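Local coordinates for protein phosphatidylglycerophosphatase B (Bacillus subtilis, PDB 6FMX) that dephosphorylates phosphatidylglycerophosphate to phosphatidylglycerol in the membrane and also acts as an undecaprenyl pyrophosphate phosphatase, supplying the lipid carrier undecaprenyl phosphate, at residues A[68-72]-A[73-77]; A[78-81]-A[82-86]; A[108-111]-A[112-116]; A[176-179]-A[180-184]. All coordinates share one frame; numbering follows the deposited sequence.

Contact 1 (A[68-72]-A[73-77]); sequences ITHLG and ASSFL. With OLC ((2R)-2,3-dihydroxypropyl (9Z)-octadec-9-enoate), chain B; OLC ((2R)-2,3-dihydroxypropyl (9Z)-octadec-9-enoate), chain F.
Between His70 and Ala73 the chain makes a type I beta turn, closed by a hydrogen bond from Ala73 N to His70 O of 3.0 Å and 162°. The turn links helix 59-70 to helix 74-92, and Ala73 is the N-cap of the latter: its O accepts from both Phe76 N and Leu77 N. The side chains fold over the corner. His70 has CG anti to its backbone N (chi1 -170°), which lays the imidazole beside the new helix, and Phe76 CB sits over one ring face in a CH-pi contact, 4.0 Å from the centroid of the His70 ring. The two ring planes stand oblique, at 52°. Farther out on the Phe76 ring, CE2 is 4.0 Å from Leu71 CD2, the two side chains running alongside. The monoolein of chain B adds the polar partners: His70 NE2 donates to its O23 over 2.7 Å, and Ser75 OG pairs with its O25 at 3.2 Å. The bond from NE2 to O23 places a donor N-H on the NE2 side of the ring, giving the turn a polar side that grips the glycerol, while the side formed by Phe76 and Leu71 is apolar.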
loop_
_atom_site.group_PDB
_atom_site.type_symbol
_atom_site.label_atom_id
_atom_site.label_comp_id
_atom_site.label_asym_id
_atom_site.label_seq_id
_atom_site.Cartn_x
_atom_site.Cartn_y
_atom_site.Cartn_z
ATOM N N ILE A 68 -4.422 12.073 5.675
ATOM C CA ILE A 68 -4.533 10.624 5.521
ATOM C C ILE A 68 -3.503 10.111 4.526
ATOM O O ILE A 68 -2.842 9.090 4.760
ATOM C CB ILE A 68 -5.962 10.250 5.084
ATOM C CG1 ILE A 68 -6.935 10.372 6.251
ATOM C CG2 ILE A 68 -6.008 8.844 4.461
ATOM C CD1 ILE A 68 -8.371 10.160 5.829
ATOM N N THR A 69 -3.346 10.809 3.402
ATOM C CA THR A 69 -2.507 10.286 2.337
ATOM C C THR A 69 -1.046 10.197 2.763
ATOM O O THR A 69 -0.315 9.333 2.257
ATOM C CB THR A 69 -2.676 11.142 1.077
ATOM O OG1 THR A 69 -2.371 10.337 -0.059
ATOM C CG2 THR A 69 -1.731 12.339 1.082
ATOM N N HIS A 70 -0.632 11.018 3.736
ATOM C CA HIS A 70 0.747 10.992 4.211
ATOM C C HIS A 70 1.086 9.671 4.888
ATOM O O HIS A 70 2.260 9.292 4.938
ATOM C CB HIS A 70 0.996 12.164 5.165
ATOM C CG HIS A 70 2.440 12.364 5.520
ATOM N ND1 HIS A 70 3.404 12.664 4.581
ATOM C CD2 HIS A 70 3.082 12.304 6.711
ATOM C CE1 HIS A 70 4.577 12.779 5.177
ATOM N NE2 HIS A 70 4.409 12.566 6.470
ATOM N N LEU A 71 0.084 8.963 5.418
ATOM C CA LEU A 71 0.327 7.640 5.986
ATOM C C LEU A 71 0.840 6.654 4.943
ATOM O O LEU A 71 1.440 5.635 5.310
ATOM C CB LEU A 71 -0.948 7.095 6.630
ATOM C CG LEU A 71 -1.571 7.977 7.711
ATOM C CD1 LEU A 71 -2.999 7.540 7.984
ATOM C CD2 LEU A 71 -0.740 7.947 8.986
ATOM N N GLY A 72 0.625 6.930 3.658
ATOM C CA GLY A 72 1.139 6.108 2.586
ATOM C C GLY A 72 2.423 6.601 1.961
ATOM O O GLY A 72 2.948 5.946 1.053
ATOM N N ALA A 73 2.945 7.740 2.412
ATOM C CA ALA A 73 4.129 8.318 1.790
ATOM C C ALA A 73 5.375 7.575 2.247
ATOM O O ALA A 73 5.541 7.284 3.435
ATOM C CB ALA A 73 4.244 9.803 2.131
ATOM N N SER A 74 6.259 7.272 1.297
ATOM C CA SER A 74 7.486 6.571 1.656
ATOM C C SER A 74 8.355 7.410 2.583
ATOM O O SER A 74 9.128 6.859 3.378
ATOM C CB SER A 74 8.255 6.177 0.397
ATOM O OG SER A 74 9.219 7.155 0.077
ATOM N N SER A 75 8.230 8.738 2.512
ATOM C CA SER A 75 8.952 9.585 3.450
ATOM C C SER A 75 8.433 9.447 4.872
ATOM O O SER A 75 9.168 9.750 5.817
ATOM C CB SER A 75 8.878 11.046 3.013
ATOM O OG SER A 75 7.600 11.585 3.305
ATOM N N PHE A 76 7.190 9.009 5.045
ATOM C CA PHE A 76 6.665 8.710 6.370
ATOM C C PHE A 76 6.947 7.274 6.785
ATOM O O PHE A 76 7.286 7.023 7.946
ATOM C CB PHE A 76 5.155 8.957 6.398
ATOM C CG PHE A 76 4.474 8.487 7.654
ATOM C CD1 PHE A 76 4.568 9.223 8.826
ATOM C CD2 PHE A 76 3.711 7.333 7.654
ATOM C CE1 PHE A 76 3.924 8.799 9.984
ATOM C CE2 PHE A 76 3.071 6.905 8.797
ATOM C CZ PHE A 76 3.174 7.638 9.969
ATOM N N LEU A 77 6.842 6.330 5.850
ATOM C CA LEU A 77 6.921 4.920 6.211
ATOM C C LEU A 77 8.341 4.475 6.514
ATOM O O LEU A 77 8.526 3.593 7.359
ATOM C CB LEU A 77 6.326 4.058 5.105
ATOM C CG LEU A 77 4.816 4.220 4.986
ATOM C CD1 LEU A 77 4.347 3.683 3.661
ATOM C CD2 LEU A 77 4.079 3.562 6.129
HETATM C C18 OLC B . 7.377 -2.068 21.967
HETATM C C10 OLC B . 4.175 3.131 17.677
HETATM C C9 OLC B . 4.016 4.319 17.126
HETATM C C17 OLC B . 8.265 -1.395 20.919
HETATM C C11 OLC B . 5.497 2.367 17.581
HETATM C C8 OLC B . 5.152 4.989 16.355
HETATM C C24 OLC B . 8.961 13.234 6.909
HETATM C C16 OLC B . 7.858 -1.803 19.500
HETATM C C12 OLC B . 6.445 2.792 18.707
HETATM C C7 OLC B . 4.769 6.414 15.970
HETATM C C15 OLC B . 6.787 -0.855 18.967
HETATM C C13 OLC B . 6.923 1.576 19.500
HETATM C C6 OLC B . 5.934 7.034 15.204
HETATM C C14 OLC B . 7.404 0.483 18.554
HETATM C C5 OLC B . 5.418 8.091 14.226
HETATM C C4 OLC B . 6.075 7.890 12.858
HETATM C C3 OLC B . 7.125 8.970 12.598
HETATM C C2 OLC B . 7.383 9.071 11.096
HETATM C C21 OLC B . 8.725 11.791 8.948
HETATM C C1 OLC B . 8.164 10.343 10.757
HETATM C C22 OLC B . 8.049 12.839 8.066
HETATM O O19 OLC B . 9.138 10.617 11.370
HETATM O O25 OLC B . 8.185 13.548 5.781
HETATM O O23 OLC B . 6.866 12.306 7.544
HETATM O O20 OLC B . 7.728 11.185 9.725
HETATM C C10 OLC F . 17.698 -3.824 5.378
HETATM C C9 OLC F . 17.206 -3.046 4.418
HETATM C C11 OLC F . 18.421 -5.100 5.020
HETATM C C8 OLC F . 17.371 -3.438 2.970
HETATM C C24 OLC F . 11.581 7.308 -2.212
HETATM C C12 OLC F . 17.429 -6.256 4.994
HETATM C C7 OLC F . 17.363 -2.187 2.100
HETATM C C6 OLC F . 16.477 -1.104 2.705
HETATM C C5 OLC F . 15.713 -0.352 1.621
HETATM C C4 OLC F . 15.699 1.145 1.901
HETATM C C3 OLC F . 14.349 1.755 1.542
HETATM C C2 OLC F . 14.336 2.248 0.099
HETATM C C21 OLC F . 13.101 5.497 -1.435
HETATM C C1 OLC F . 13.484 3.491 -0.003
HETATM C C22 OLC F . 11.646 5.883 -1.678
HETATM O O19 OLC F . 13.023 4.012 0.999
HETATM O O25 OLC F . 12.007 7.327 -3.579
HETATM O O23 OLC F . 11.068 4.987 -2.634
HETATM O O20 OLC F . 13.203 4.081 -1.302
#

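Contact 2 (A[78-81]-A[82-86]); sequences LPLI and VIIGA. With OLC ((2R)-2,3-dihydroxypropyl (9Z)-octadec-9-enoate), chain B.
Leu80 and Ile84 carry the closest side-chain contact on this part of transmembrane helix 74-92, an alpha helix kinked at Pro79, whose N lacks a bond to the preceding turn. Beyond the kink the i to i+4 pattern is regular, with Val82 N, Ile83 N, Ile84 N and Gly85 N donating to the carbonyls of Leu78, Pro79, Leu80 and Ile81. Leu80 has CG anti to the backbone N (chi1 180°), which carries CD1 outward and somewhat forward, toward Ile84, while Ile84 keeps CG1 anti to its carbonyl carbon (chi1 -64°) and reaches back toward the preceding turn. The two side chains therefore cross at an angle and meet methyl to methyl, CD1 of Leu80 lying 3.7 Å from CD1 of Ile84. At the pair Leu78-Val82 the fit is looser: Leu78 CD1 is 4.1 Å from Val82 CG2, again crossing rather than running alongside.

Two environments divide the helix. Ile81 packs on Phe104 and Met100 of helix 96-118 and on Val147 of helix 139-158, whereas a monoolein chain runs past Pro79, Leu80, Ile83 and Ile84. Pro79 CG is 3.6 Å from the lipid's ester carbon C1, and Leu80 CD1 is 3.8 Å from C4 of its acyl chain. Ile83 lies back over the carbonyl of Pro79, which already accepts from Ile83 N: CG1 of Ile83 is 3.1 Å from Pro79 O, and its CD1 reaches the lipid's C3 at 3.9 Å.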
loop_
_atom_site.group_PDB
_atom_site.type_symbol
_atom_site.label_atom_id
_atom_site.label_comp_id
_atom_site.label_asym_id
_atom_site.label_seq_id
_atom_site.Cartn_x
_atom_site.Cartn_y
_atom_site.Cartn_z
ATOM N N LEU A 78 9.352 5.047 5.853
ATOM C CA LEU A 78 10.720 4.664 6.172
ATOM C C LEU A 78 11.081 4.974 7.633
ATOM O O LEU A 78 11.549 4.068 8.330
ATOM C CB LEU A 78 11.703 5.305 5.186
ATOM C CG LEU A 78 13.179 4.975 5.412
ATOM C CD1 LEU A 78 13.390 3.473 5.583
ATOM C CD2 LEU A 78 14.037 5.509 4.265
ATOM N N PRO A 79 10.871 6.201 8.137
ATOM C CA PRO A 79 11.121 6.407 9.578
ATOM C C PRO A 79 10.197 5.601 10.466
ATOM O O PRO A 79 10.614 5.198 11.560
ATOM C CB PRO A 79 10.905 7.919 9.769
ATOM C CG PRO A 79 10.163 8.369 8.565
ATOM C CD PRO A 79 10.594 7.473 7.454
ATOM N N LEU A 80 8.956 5.353 10.040
ATOM C CA LEU A 80 8.058 4.535 10.849
ATOM C C LEU A 80 8.599 3.118 11.001
ATOM O O LEU A 80 8.639 2.573 12.108
ATOM C CB LEU A 80 6.660 4.502 10.235
ATOM C CG LEU A 80 5.666 3.653 11.042
ATOM C CD1 LEU A 80 5.501 4.171 12.461
ATOM C CD2 LEU A 80 4.315 3.559 10.342
ATOM N N ILE A 81 9.016 2.504 9.891
ATOM C CA ILE A 81 9.537 1.140 9.949
ATOM C C ILE A 81 10.776 1.083 10.834
ATOM O O ILE A 81 10.924 0.182 11.673
ATOM C CB ILE A 81 9.829 0.629 8.525
ATOM C CG1 ILE A 81 8.518 0.454 7.757
ATOM C CG2 ILE A 81 10.601 -0.676 8.583
ATOM C CD1 ILE A 81 8.697 0.359 6.245
ATOM N N VAL A 82 11.675 2.057 10.672
ATOM C CA VAL A 82 12.907 2.111 11.453
ATOM C C VAL A 82 12.597 2.264 12.938
ATOM O O VAL A 82 13.257 1.657 13.791
ATOM C CB VAL A 82 13.811 3.247 10.931
ATOM C CG1 VAL A 82 14.992 3.481 11.855
ATOM C CG2 VAL A 82 14.299 2.926 9.534
ATOM N N ILE A 83 11.580 3.066 13.269
ATOM C CA ILE A 83 11.202 3.271 14.667
ATOM C C ILE A 83 10.611 2.001 15.262
ATOM O O ILE A 83 10.954 1.597 16.381
ATOM C CB ILE A 83 10.212 4.440 14.796
ATOM C CG1 ILE A 83 10.923 5.782 14.619
ATOM C CG2 ILE A 83 9.495 4.360 16.140
ATOM C CD1 ILE A 83 9.979 6.920 14.220
ATOM N N ILE A 84 9.681 1.376 14.541
ATOM C CA ILE A 84 9.052 0.161 15.042
ATOM C C ILE A 84 10.086 -0.952 15.154
ATOM O O ILE A 84 10.125 -1.686 16.146
ATOM C CB ILE A 84 7.867 -0.234 14.146
ATOM C CG1 ILE A 84 6.782 0.850 14.225
ATOM C CG2 ILE A 84 7.314 -1.594 14.545
ATOM C CD1 ILE A 84 5.566 0.571 13.384
ATOM N N GLY A 85 10.961 -1.062 14.154
ATOM C CA GLY A 85 11.986 -2.094 14.194
ATOM C C GLY A 85 12.953 -1.896 15.342
ATOM O O GLY A 85 13.356 -2.853 16.006
ATOM N N ALA A 86 13.340 -0.644 15.589
ATOM C CA ALA A 86 14.185 -0.340 16.737
ATOM C C ALA A 86 13.470 -0.670 18.038
ATOM O O ALA A 86 14.057 -1.264 18.950
ATOM C CB ALA A 86 14.598 1.133 16.707
HETATM C C18 OLC B . 7.377 -2.068 21.967
HETATM C C10 OLC B . 4.175 3.131 17.677
HETATM C C9 OLC B . 4.016 4.319 17.126
HETATM C C17 OLC B . 8.265 -1.395 20.919
HETATM C C11 OLC B . 5.497 2.367 17.581
HETATM C C8 OLC B . 5.152 4.989 16.355
HETATM C C24 OLC B . 8.961 13.234 6.909
HETATM C C16 OLC B . 7.858 -1.803 19.500
HETATM C C12 OLC B . 6.445 2.792 18.707
HETATM C C7 OLC B . 4.769 6.414 15.970
HETATM C C15 OLC B . 6.787 -0.855 18.967
HETATM C C13 OLC B . 6.923 1.576 19.500
HETATM C C6 OLC B . 5.934 7.034 15.204
HETATM C C14 OLC B . 7.404 0.483 18.554
HETATM C C5 OLC B . 5.418 8.091 14.226
HETATM C C4 OLC B . 6.075 7.890 12.858
HETATM C C3 OLC B . 7.125 8.970 12.598
HETATM C C2 OLC B . 7.383 9.071 11.096
HETATM C C21 OLC B . 8.725 11.791 8.948
HETATM C C1 OLC B . 8.164 10.343 10.757
HETATM C C22 OLC B . 8.049 12.839 8.066
HETATM O O19 OLC B . 9.138 10.617 11.370
HETATM O O25 OLC B . 8.185 13.548 5.781
HETATM O O23 OLC B . 6.866 12.306 7.544
HETATM O O20 OLC B . 7.728 11.185 9.725
#

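Contact 3 (A[108-111]-A[112-116]); sequences RLLN and KVLKE. With OLC ((2R)-2,3-dihydroxypropyl (9Z)-octadec-9-enoate), chain F; OLC ((2R)-2,3-dihydroxypropyl (9Z)-octadec-9-enoate), chain E; WO4 (tungstate(VI)ion), chain G.
The carboxamide of Asn111 meets Lys115 through its oxygen, OD1 being 3.1 Å from CE of the lysine, while ND2 turns to the carbonyl O of Pro137. The other flat group, the guanidinium of Arg108, has the glycerol of the monoolein of chain F at its edge, with O25 of that lipid in the plane. NE of Arg108 donates to O23 of the same lipid at a modelled 2.4 Å, too short to be trusted, and NH2 adds a weak bond to that oxygen; NH1 goes instead to Asn143 OD1 on helix 139-158. A leucine in place of Arg108 would probably cost Asn143 OD1 this donor and leave the lipid O23 without the guanidinium it leans on. All this sits on transmembrane helix 96-118, where the first PAP2 phosphatase motif begins at Lys115. There the lysine chain bends at chi2 and chi3 (-141° and -95°), crossing the amide of Asn111 to bring NZ to the tungstate. The modelled 2.4 Å from Lys115 NZ to O2 of tungstate is likewise doubtful. NZ is also hydrogen-bonded to Ser133 OG. On another side of the helix, Leu110 and Leu114 lie side by side, their CD1 atoms 3.7 Å apart.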
loop_
_atom_site.group_PDB
_atom_site.type_symbol
_atom_site.label_atom_id
_atom_site.label_comp_id
_atom_site.label_asym_id
_atom_site.label_seq_id
_atom_site.Cartn_x
_atom_site.Cartn_y
_atom_site.Cartn_z
ATOM N N ARG A 108 9.325 -0.560 -2.957
ATOM C CA ARG A 108 9.594 0.686 -3.661
ATOM C C ARG A 108 10.279 0.420 -4.992
ATOM O O ARG A 108 9.983 1.082 -5.997
ATOM C CB ARG A 108 10.448 1.597 -2.785
ATOM C CG ARG A 108 9.767 2.005 -1.497
ATOM C CD ARG A 108 8.527 2.820 -1.794
ATOM N NE ARG A 108 8.861 4.033 -2.529
ATOM C CZ ARG A 108 8.013 4.702 -3.299
ATOM N NH1 ARG A 108 6.761 4.279 -3.443
ATOM N NH2 ARG A 108 8.421 5.799 -3.925
ATOM N N LEU A 109 11.193 -0.552 -5.018
ATOM C CA LEU A 109 11.888 -0.878 -6.257
ATOM C C LEU A 109 10.923 -1.415 -7.307
ATOM O O LEU A 109 10.986 -1.021 -8.478
ATOM C CB LEU A 109 13.000 -1.892 -5.982
ATOM C CG LEU A 109 13.873 -2.291 -7.173
ATOM C CD1 LEU A 109 14.358 -1.058 -7.919
ATOM C CD2 LEU A 109 15.052 -3.153 -6.728
ATOM N N LEU A 110 10.029 -2.320 -6.906
ATOM C CA LEU A 110 9.091 -2.914 -7.852
ATOM C C LEU A 110 8.116 -1.872 -8.393
ATOM O O LEU A 110 7.817 -1.853 -9.593
ATOM C CB LEU A 110 8.344 -4.063 -7.173
ATOM C CG LEU A 110 7.249 -4.807 -7.933
ATOM C CD1 LEU A 110 7.823 -5.501 -9.169
ATOM C CD2 LEU A 110 6.565 -5.824 -7.016
ATOM N N ASN A 111 7.612 -0.998 -7.524
ATOM C CA ASN A 111 6.705 0.057 -7.965
ATOM C C ASN A 111 7.374 0.960 -8.996
ATOM O O ASN A 111 6.774 1.308 -10.019
ATOM C CB ASN A 111 6.233 0.869 -6.756
ATOM C CG ASN A 111 5.251 1.954 -7.129
ATOM O OD1 ASN A 111 5.641 3.085 -7.382
ATOM N ND2 ASN A 111 3.970 1.610 -7.173
ATOM N N LYS A 112 8.630 1.341 -8.742
ATOM C CA LYS A 112 9.349 2.219 -9.662
ATOM C C LYS A 112 9.565 1.551 -11.014
ATOM O O LYS A 112 9.359 2.175 -12.064
ATOM C CB LYS A 112 10.686 2.630 -9.043
ATOM C CG LYS A 112 11.696 3.176 -10.035
ATOM C CD LYS A 112 12.786 3.964 -9.320
ATOM C CE LYS A 112 13.877 4.419 -10.288
ATOM N NZ LYS A 112 14.626 3.281 -10.894
ATOM N N VAL A 113 9.965 0.277 -11.010
ATOM C CA VAL A 113 10.231 -0.429 -12.260
ATOM C C VAL A 113 8.951 -0.585 -13.075
ATOM O O VAL A 113 8.942 -0.365 -14.292
ATOM C CB VAL A 113 10.884 -1.793 -11.975
ATOM C CG1 VAL A 113 10.834 -2.672 -13.223
ATOM C CG2 VAL A 113 12.320 -1.600 -11.504
ATOM N N LEU A 114 7.852 -0.964 -12.419
ATOM C CA LEU A 114 6.594 -1.119 -13.140
ATOM C C LEU A 114 6.085 0.213 -13.678
ATOM O O LEU A 114 5.542 0.278 -14.789
ATOM C CB LEU A 114 5.545 -1.759 -12.238
ATOM C CG LEU A 114 5.835 -3.231 -11.947
ATOM C CD1 LEU A 114 5.041 -3.686 -10.748
ATOM C CD2 LEU A 114 5.510 -4.062 -13.173
ATOM N N LYS A 115 6.231 1.285 -12.898
ATOM C CA LYS A 115 5.748 2.587 -13.344
ATOM C C LYS A 115 6.456 3.021 -14.617
ATOM O O LYS A 115 5.814 3.449 -15.580
ATOM C CB LYS A 115 5.945 3.626 -12.247
ATOM C CG LYS A 115 4.913 3.532 -11.150
ATOM C CD LYS A 115 4.507 4.890 -10.695
ATOM C CE LYS A 115 5.286 5.322 -9.495
ATOM N NZ LYS A 115 4.521 6.346 -8.749
ATOM N N GLU A 116 7.788 2.898 -14.641
ATOM C CA GLU A 116 8.565 3.365 -15.782
ATOM C C GLU A 116 8.414 2.446 -16.982
ATOM O O GLU A 116 8.630 2.869 -18.123
ATOM C CB GLU A 116 10.034 3.491 -15.387
ATOM C CG GLU A 116 10.323 4.726 -14.554
ATOM C CD GLU A 116 11.529 4.573 -13.654
ATOM O OE1 GLU A 116 12.358 3.670 -13.906
ATOM O OE2 GLU A 116 11.649 5.356 -12.688
HETATM C C10 OLC F . 17.698 -3.824 5.378
HETATM C C9 OLC F . 17.206 -3.046 4.418
HETATM C C11 OLC F . 18.421 -5.100 5.020
HETATM C C8 OLC F . 17.371 -3.438 2.970
HETATM C C24 OLC F . 11.581 7.308 -2.212
HETATM C C12 OLC F . 17.429 -6.256 4.994
HETATM C C7 OLC F . 17.363 -2.187 2.100
HETATM C C6 OLC F . 16.477 -1.104 2.705
HETATM C C5 OLC F . 15.713 -0.352 1.621
HETATM C C4 OLC F . 15.699 1.145 1.901
HETATM C C3 OLC F . 14.349 1.755 1.542
HETATM C C2 OLC F . 14.336 2.248 0.099
HETATM C C21 OLC F . 13.101 5.497 -1.435
HETATM C C1 OLC F . 13.484 3.491 -0.003
HETATM C C22 OLC F . 11.646 5.883 -1.678
HETATM O O19 OLC F . 13.023 4.012 0.999
HETATM O O25 OLC F . 12.007 7.327 -3.579
HETATM O O23 OLC F . 11.068 4.987 -2.634
HETATM O O20 OLC F . 13.203 4.081 -1.302
HETATM C C18 OLC E . 9.191 -18.012 0.745
HETATM C C10 OLC E . 10.627 -10.002 1.300
HETATM C C9 OLC E . 11.576 -9.270 0.755
HETATM C C17 OLC E . 9.244 -16.652 0.055
HETATM C C11 OLC E . 10.242 -11.359 0.722
HETATM C C8 OLC E . 12.348 -9.742 -0.481
HETATM C C24 OLC E . 14.709 1.822 -3.385
HETATM C C16 OLC E . 10.700 -16.324 -0.278
HETATM C C12 OLC E . 10.513 -12.440 1.768
HETATM C C7 OLC E . 13.832 -9.405 -0.294
HETATM C C15 OLC E . 10.931 -14.825 -0.106
HETATM C C13 OLC E . 11.863 -13.093 1.491
HETATM C C6 OLC E . 14.431 -8.820 -1.578
HETATM C C14 OLC E . 11.664 -14.582 1.213
HETATM C C5 OLC E . 15.351 -7.638 -1.246
HETATM C C4 OLC E . 15.416 -6.616 -2.390
HETATM C C3 OLC E . 15.742 -5.234 -1.814
HETATM C C2 OLC E . 15.589 -4.170 -2.902
HETATM C C21 OLC E . 15.452 -0.466 -2.583
HETATM C C1 OLC E . 15.901 -2.777 -2.352
HETATM C C22 OLC E . 14.631 0.318 -3.601
HETATM O O19 OLC E . 16.163 -2.631 -1.207
HETATM O O25 OLC E . 14.345 2.441 -4.592
HETATM O O23 OLC E . 15.115 0.045 -4.885
HETATM O O20 OLC E . 15.870 -1.659 -3.195
HETATM W W WO4 G . 2.012 7.843 -6.043
HETATM O O1 WO4 G . 1.351 9.639 -6.742
HETATM O O2 WO4 G . 2.466 6.584 -7.569
HETATM O O3 WO4 G . 3.762 8.132 -5.043
HETATM O O4 WO4 G . 0.534 7.033 -4.955
#

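Contact 4 (A[176-179]-A[180-184]); sequences IAVL and VGISR. With WO4 (tungstate(VI)ion), chain G.
Ile182 has CG1 anti to its carbonyl carbon (chi1 -73°), swinging CD1 back toward the previous turn, and Val178 has CG1 anti to its backbone N (chi1 169°), turned to meet it. The two branches touch at 3.8 Å, CG1 of Val178 against CD1 of Ile182. Beneath these side chains the backbone is a plain alpha helix, with Val180 N, Gly181 N, Ile182 N and Ser183 N donating to the carbonyl oxygens of Ile176, Ala177, Val178 and Leu179.

The stretch belongs to transmembrane helix 166-186, near whose end the PAP2 phosphatase motif III begins at Ser183. Here polar side chains take over, at Ser183 and Arg184. Ser183 OG donates to Val180 O over 2.6 Å, and that carbonyl also takes the amide of Arg184, so a single oxygen serves two donors, while the serine hydroxyl is also paired with Thr69 OG1 on helix 59-70. Arg184 is bent at chi2 and chi3, which curls its guanidinium toward the tungstate. The anion meets the edge of the group: NH2 donates to O1 of tungstate over 2.9 Å at 145°, O1 lying near the guanidinium plane, and NE adds a weak bond to O4. NH1 is held by Thr69 OG1, a second-shell partner that probably fixes the rotation of the group. A leucine in place of Arg184 would probably leave O1 of the anion without this donor and rob Thr69 of a mate. Toward the start of the segment, Ala177 packs on Ala144 and Ile176 on Tyr148, both of helix 139-158.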
loop_
_atom_site.group_PDB
_atom_site.type_symbol
_atom_site.label_atom_id
_atom_site.label_comp_id
_atom_site.label_asym_id
_atom_site.label_seq_id
_atom_site.Cartn_x
_atom_site.Cartn_y
_atom_site.Cartn_z
ATOM N N ILE A 176 -6.402 1.501 7.368
ATOM C CA ILE A 176 -5.426 2.529 7.012
ATOM C C ILE A 176 -5.071 2.432 5.529
ATOM O O ILE A 176 -5.081 3.431 4.801
ATOM C CB ILE A 176 -4.169 2.413 7.892
ATOM C CG1 ILE A 176 -4.468 2.822 9.331
ATOM C CG2 ILE A 176 -3.063 3.287 7.344
ATOM C CD1 ILE A 176 -3.259 2.637 10.246
ATOM N N ALA A 177 -4.757 1.223 5.064
ATOM C CA ALA A 177 -4.372 1.051 3.663
ATOM C C ALA A 177 -5.508 1.453 2.729
ATOM O O ALA A 177 -5.285 2.143 1.728
ATOM C CB ALA A 177 -3.941 -0.398 3.396
ATOM N N VAL A 178 -6.735 1.025 3.040
ATOM C CA VAL A 178 -7.881 1.385 2.211
ATOM C C VAL A 178 -8.047 2.899 2.168
ATOM O O VAL A 178 -8.282 3.486 1.102
ATOM C CB VAL A 178 -9.152 0.682 2.726
ATOM C CG1 VAL A 178 -10.393 1.259 2.052
ATOM C CG2 VAL A 178 -9.053 -0.805 2.466
ATOM N N LEU A 179 -7.913 3.555 3.325
ATOM C CA LEU A 179 -8.066 5.007 3.379
ATOM C C LEU A 179 -6.984 5.708 2.568
ATOM O O LEU A 179 -7.257 6.696 1.880
ATOM C CB LEU A 179 -8.039 5.488 4.831
ATOM C CG LEU A 179 -9.311 5.223 5.638
ATOM C CD1 LEU A 179 -9.119 5.598 7.083
ATOM C CD2 LEU A 179 -10.507 5.951 5.048
ATOM N N VAL A 180 -5.743 5.218 2.645
ATOM C CA VAL A 180 -4.684 5.796 1.824
ATOM C C VAL A 180 -5.045 5.678 0.351
ATOM O O VAL A 180 -4.959 6.654 -0.408
ATOM C CB VAL A 180 -3.333 5.122 2.139
ATOM C CG1 VAL A 180 -2.346 5.355 0.995
ATOM C CG2 VAL A 180 -2.778 5.648 3.437
ATOM N N GLY A 181 -5.474 4.489 -0.079
ATOM C CA GLY A 181 -5.877 4.321 -1.467
ATOM C C GLY A 181 -7.029 5.231 -1.861
ATOM O O GLY A 181 -7.018 5.839 -2.933
ATOM N N ILE A 182 -8.048 5.328 -1.002
ATOM C CA ILE A 182 -9.179 6.215 -1.282
ATOM C C ILE A 182 -8.688 7.643 -1.476
ATOM O O ILE A 182 -9.146 8.366 -2.370
ATOM C CB ILE A 182 -10.222 6.142 -0.150
ATOM C CG1 ILE A 182 -10.996 4.823 -0.180
ATOM C CG2 ILE A 182 -11.180 7.331 -0.214
ATOM C CD1 ILE A 182 -11.802 4.608 1.111
ATOM N N SER A 183 -7.727 8.054 -0.642
ATOM C CA SER A 183 -7.217 9.420 -0.672
ATOM C C SER A 183 -6.505 9.735 -1.982
ATOM O O SER A 183 -6.575 10.870 -2.454
ATOM C CB SER A 183 -6.280 9.653 0.521
ATOM O OG SER A 183 -4.981 9.130 0.277
ATOM N N ARG A 184 -5.827 8.756 -2.596
ATOM C CA ARG A 184 -5.184 9.029 -3.881
ATOM C C ARG A 184 -6.208 9.301 -4.971
ATOM O O ARG A 184 -5.959 10.113 -5.870
ATOM C CB ARG A 184 -4.276 7.867 -4.306
ATOM C CG ARG A 184 -3.342 7.355 -3.209
ATOM C CD ARG A 184 -2.511 8.500 -2.641
ATOM N NE ARG A 184 -1.503 8.982 -3.581
ATOM C CZ ARG A 184 -0.799 10.097 -3.410
ATOM N NH1 ARG A 184 -0.996 10.858 -2.340
ATOM N NH2 ARG A 184 0.102 10.457 -4.311
HETATM W W WO4 G . 2.012 7.843 -6.043
HETATM O O1 WO4 G . 1.351 9.639 -6.742
HETATM O O2 WO4 G . 2.466 6.584 -7.569
HETATM O O3 WO4 G . 3.762 8.132 -5.043
HETATM O O4 WO4 G . 0.534 7.033 -4.955
#

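How the contacts relate
Contacts 3 and 4 reach the same tungstate from two helices, an example of separate transmembrane helices converging on one anion while a second shell positions the first. Arg122, Ser138 and backbone N of Gly139 and His140 also hydrogen-bond to it, and Pro137 and His190 line the pocket. Between side chains, Lys115 lies about 5 Å from His190, the probable nucleophile, and Val180 about 4 Å from His140, the probable proton donor. Contact 1 supports contact 4 from helix 59-70, Thr69 OG1 lying 2.7 Å from Arg184 NH1 in a probable hydrogen bond; its Ser74 brushes Arg108 of contact 3. Contact 2 continues helix 74-92 away from the pocket, the side chain of Leu78 about 13 Å from the tungstate.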